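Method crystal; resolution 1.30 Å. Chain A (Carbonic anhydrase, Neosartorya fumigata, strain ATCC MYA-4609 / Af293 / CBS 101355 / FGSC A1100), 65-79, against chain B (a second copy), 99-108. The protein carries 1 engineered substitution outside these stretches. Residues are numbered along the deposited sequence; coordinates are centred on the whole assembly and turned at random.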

# COMPACT_ATOMS: atom_id res chain seq x y z
N ASP A 65 13.14 6.65 -2.66
CA ASP A 65 12.49 6.53 -3.98
C ASP A 65 11.39 7.58 -4.08
O ASP A 65 11.03 8.20 -3.04
N LEU A 66 10.93 7.85 -5.29
CA LEU A 66 9.89 8.87 -5.51
C LEU A 66 8.65 8.52 -4.70
O LEU A 66 8.06 9.46 -4.13
N SER A 67 8.22 7.26 -4.73
CA SER A 67 6.93 6.87 -4.09
C SER A 67 6.99 7.16 -2.59
O SER A 67 6.04 7.76 -2.00
N CYS A 68 8.08 6.80 -1.98
CA CYS A 68 8.14 6.89 -0.51
C CYS A 68 8.20 8.38 -0.16
O CYS A 68 7.44 8.82 0.69
N LYS A 69 8.95 9.19 -0.90
CA LYS A 69 9.07 10.64 -0.69
C LYS A 69 7.75 11.39 -0.97
O LYS A 69 7.38 12.26 -0.18
N ALA A 70 7.07 11.13 -2.09
CA ALA A 70 5.80 11.79 -2.44
C ALA A 70 4.69 11.41 -1.44
O ALA A 70 3.75 12.18 -1.23
N THR A 71 4.69 10.15 -0.99
CA THR A 71 3.63 9.68 -0.07
C THR A 71 3.79 10.42 1.27
O THR A 71 2.81 10.96 1.81
N LEU A 72 5.01 10.45 1.75
CA LEU A 72 5.31 11.19 3.00
C LEU A 72 4.97 12.67 2.80
O LEU A 72 4.29 13.30 3.68
N GLY A 73 5.39 13.26 1.67
CA GLY A 73 5.13 14.68 1.39
C GLY A 73 3.65 14.98 1.31
O GLY A 73 3.19 15.96 1.89
N TYR A 74 2.87 14.17 0.63
CA TYR A 74 1.42 14.39 0.57
C TYR A 74 0.79 14.32 1.97
O TYR A 74 -0.05 15.13 2.39
N ALA A 75 1.17 13.28 2.71
CA ALA A 75 0.68 13.10 4.09
C ALA A 75 0.95 14.34 4.96
O ALA A 75 0.01 14.81 5.63
N LEU A 76 2.16 14.84 4.94
CA LEU A 76 2.52 15.97 5.85
C LEU A 76 1.99 17.28 5.29
O LEU A 76 1.47 18.09 6.08
N ASP A 77 2.10 17.49 3.98
CA ASP A 77 1.84 18.82 3.34
C ASP A 77 0.36 19.00 2.98
O ASP A 77 -0.18 20.13 3.17
N SER A 78 -0.31 18.00 2.41
CA SER A 78 -1.72 18.07 1.98
C SER A 78 -2.64 17.69 3.14
O SER A 78 -3.62 18.37 3.35
N LEU A 79 -2.37 16.58 3.83
CA LEU A 79 -3.32 16.05 4.81
C LEU A 79 -2.96 16.55 6.22
O LEU A 79 -3.74 16.29 7.12
N VAL B 99 -7.13 19.85 -7.47
CA VAL B 99 -5.67 19.77 -7.67
C VAL B 99 -5.02 20.29 -6.41
O VAL B 99 -5.10 21.51 -6.10
N ASN B 100 -4.47 19.39 -5.62
CA ASN B 100 -3.87 19.71 -4.32
C ASN B 100 -2.40 20.07 -4.55
O ASN B 100 -1.64 19.31 -5.15
N ALA B 101 -1.98 21.19 -4.01
CA ALA B 101 -0.61 21.70 -4.18
C ALA B 101 0.42 20.70 -3.64
O ALA B 101 1.50 20.68 -4.17
N GLY B 102 0.12 19.92 -2.60
CA GLY B 102 1.11 18.97 -2.05
C GLY B 102 1.25 17.62 -2.78
O GLY B 102 2.10 16.82 -2.28
N LEU B 103 0.56 17.38 -3.90
CA LEU B 103 0.73 16.12 -4.67
C LEU B 103 1.89 16.34 -5.66
O LEU B 103 1.75 17.21 -6.58
N GLN B 104 2.99 15.62 -5.53
CA GLN B 104 4.19 15.77 -6.40
C GLN B 104 4.01 15.09 -7.76
O GLN B 104 3.06 14.34 -8.01
N LYS B 105 4.95 15.36 -8.67
CA LYS B 105 5.16 14.61 -9.93
C LYS B 105 5.84 13.31 -9.59
O LYS B 105 6.60 13.23 -8.61
N PRO B 106 5.62 12.25 -10.40
CA PRO B 106 4.75 12.26 -11.58
C PRO B 106 3.24 12.04 -11.41
O PRO B 106 2.47 12.22 -12.34
N TRP B 107 2.77 11.85 -10.19
CA TRP B 107 1.33 11.63 -9.93
C TRP B 107 0.51 12.80 -10.47
O TRP B 107 -0.49 12.59 -11.13
N SER B 108 0.91 14.03 -10.14
CA SER B 108 0.20 15.23 -10.63
C SER B 108 0.21 15.31 -12.17
O SER B 108 -0.82 15.67 -12.71

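The helix of chain A lays one side against a loop of chain B and the start of the helix that follows it, and small residues let the two backbones come close. At its start Leu A66 (chi1 m, chi2 t) points toward the partner: its CD1 lies 4.1 Å from CD of Pro B106, and its CB 4.0 Å from CH2 of Trp B107. The edge of the Trp B107 indole (chi1 m, chi2 -93°) meets Ser A67, with OG 3.6 Å from Trp B107 CZ2. One turn on, Ala A70 presents only a methyl, whose CB sits 3.3 Å from CZ3 of Trp B107; the short side chain suits so tight a contact. A water joins Ala A70 O to Gly B102 O and Gln B104 N. Gly A73 leaves room for the amide of Gln B104 (chi1 m, chi2 t), since a CB here would fall 2.5 Å from Gln B104 NE2. Tyr A74 (chi1 t) brings CD1 to 4.0 Å from CD1 of Leu B103, while Gly B102 O lies near the plane of its ring.

Another water links Asp A77 OD2 with Gly B102 O and Gln B104 NE2. Finally Ser A78 (chi1 m) donates from OG to OD1 of Asn B100 at 2.6 Å. Asn B100 OD1 also accepts from Gly B102 N at 2.9 Å, and Gly B102 lacks the CB that would strike Ser A78 OG.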

# COMPACT_ATOMS: atom_id res chain seq x y z
CB ASP A 65 12.11 5.07 -4.21
CG ASP A 65 11.38 4.75 -5.50
OD1 ASP A 65 11.93 5.12 -6.58
OD2 ASP A 65 10.29 4.10 -5.41
CB LEU A 66 9.55 8.93 -7.00
CG LEU A 66 10.69 9.32 -7.96
CD1 LEU A 66 10.10 9.69 -9.31
CD2 LEU A 66 11.50 10.46 -7.38
CB SER A 67 6.61 5.42 -4.31
OG SER A 67 6.10 5.20 -5.60
CB CYS A 68 9.30 6.07 0.03
SG CYS A 68 9.16 4.29 -0.27
CB LYS A 69 10.21 11.20 -1.54
CG LYS A 69 11.57 10.70 -1.12
CD LYS A 69 12.71 11.27 -1.91
CE LYS A 69 14.03 10.64 -1.51
NZ LYS A 69 14.46 11.10 -0.17
CB ALA A 70 5.35 11.48 -3.85
CB THR A 71 3.67 8.16 0.08
OG1 THR A 71 3.51 7.60 -1.22
CG2 THR A 71 2.54 7.70 0.96
CB LEU A 72 6.77 10.96 3.40
CG LEU A 72 7.21 11.69 4.67
CD1 LEU A 72 6.48 11.10 5.87
CD2 LEU A 72 8.71 11.65 4.86
CB TYR A 74 0.77 13.37 -0.37
CG TYR A 74 -0.71 13.54 -0.56
CD1 TYR A 74 -1.21 14.53 -1.40
CD2 TYR A 74 -1.63 12.72 0.06
CE1 TYR A 74 -2.57 14.67 -1.62
CE2 TYR A 74 -2.99 12.85 -0.14
CZ TYR A 74 -3.45 13.81 -1.01
OH TYR A 74 -4.78 13.89 -1.12
CB ALA A 75 1.29 11.86 4.67
CB LEU A 76 4.03 16.09 6.02
CG LEU A 76 4.70 14.86 6.61
CD1 LEU A 76 6.21 15.03 6.60
CD2 LEU A 76 4.20 14.55 8.01
CB ASP A 77 2.74 19.02 2.12
CG ASP A 77 4.25 18.99 2.35
OD1 ASP A 77 4.71 19.20 3.49
OD2 ASP A 77 4.98 18.73 1.36
CB SER A 78 -1.97 17.20 0.80
OG SER A 78 -1.24 17.67 -0.32
CB LEU A 79 -3.32 14.52 4.75
CG LEU A 79 -3.67 13.92 3.39
CD1 LEU A 79 -3.79 12.41 3.49
CD2 LEU A 79 -4.95 14.47 2.80
CB VAL B 99 -5.21 20.53 -8.91
CG1 VAL B 99 -3.71 20.51 -9.00
CG2 VAL B 99 -5.91 19.99 -10.14
CB ASN B 100 -4.05 18.58 -3.32
CG ASN B 100 -3.75 19.11 -1.95
OD1 ASN B 100 -2.60 19.38 -1.64
ND2 ASN B 100 -4.78 19.34 -1.16
CB ALA B 101 -0.46 23.04 -3.48
CB LEU B 103 -0.54 15.70 -5.41
CG LEU B 103 -0.40 14.34 -6.10
CD1 LEU B 103 -0.20 13.22 -5.07
CD2 LEU B 103 -1.56 14.05 -7.01
CB GLN B 104 5.37 15.20 -5.62
CG GLN B 104 5.76 16.03 -4.40
CD GLN B 104 6.76 15.34 -3.51
OE1 GLN B 104 7.56 14.52 -3.94
NE2 GLN B 104 6.72 15.65 -2.21
CB LYS B 105 6.08 15.45 -10.83
CG LYS B 105 5.43 16.74 -11.28
CD LYS B 105 6.32 17.54 -12.23
CE LYS B 105 5.64 18.81 -12.67
NZ LYS B 105 6.30 19.40 -13.86
CB PRO B 106 5.29 11.10 -12.41
CG PRO B 106 5.74 10.13 -11.35
CD PRO B 106 6.32 10.98 -10.24
CB TRP B 107 1.06 11.42 -8.44
CG TRP B 107 1.72 10.18 -7.93
CD1 TRP B 107 1.14 8.93 -7.85
CD2 TRP B 107 3.08 10.03 -7.47
NE1 TRP B 107 2.07 8.06 -7.38
CE2 TRP B 107 3.27 8.67 -7.18
CE3 TRP B 107 4.17 10.89 -7.35
CZ2 TRP B 107 4.47 8.18 -6.72
CZ3 TRP B 107 5.38 10.38 -6.96
CH2 TRP B 107 5.53 9.04 -6.66
CB SER B 108 0.81 16.47 -10.04
OG SER B 108 2.17 16.60 -10.36
O HOH W 1 8.58 14.77 0.41
O HOH W 2 3.16 14.29 -3.01
O HOH W 3 4.47 17.39 -1.09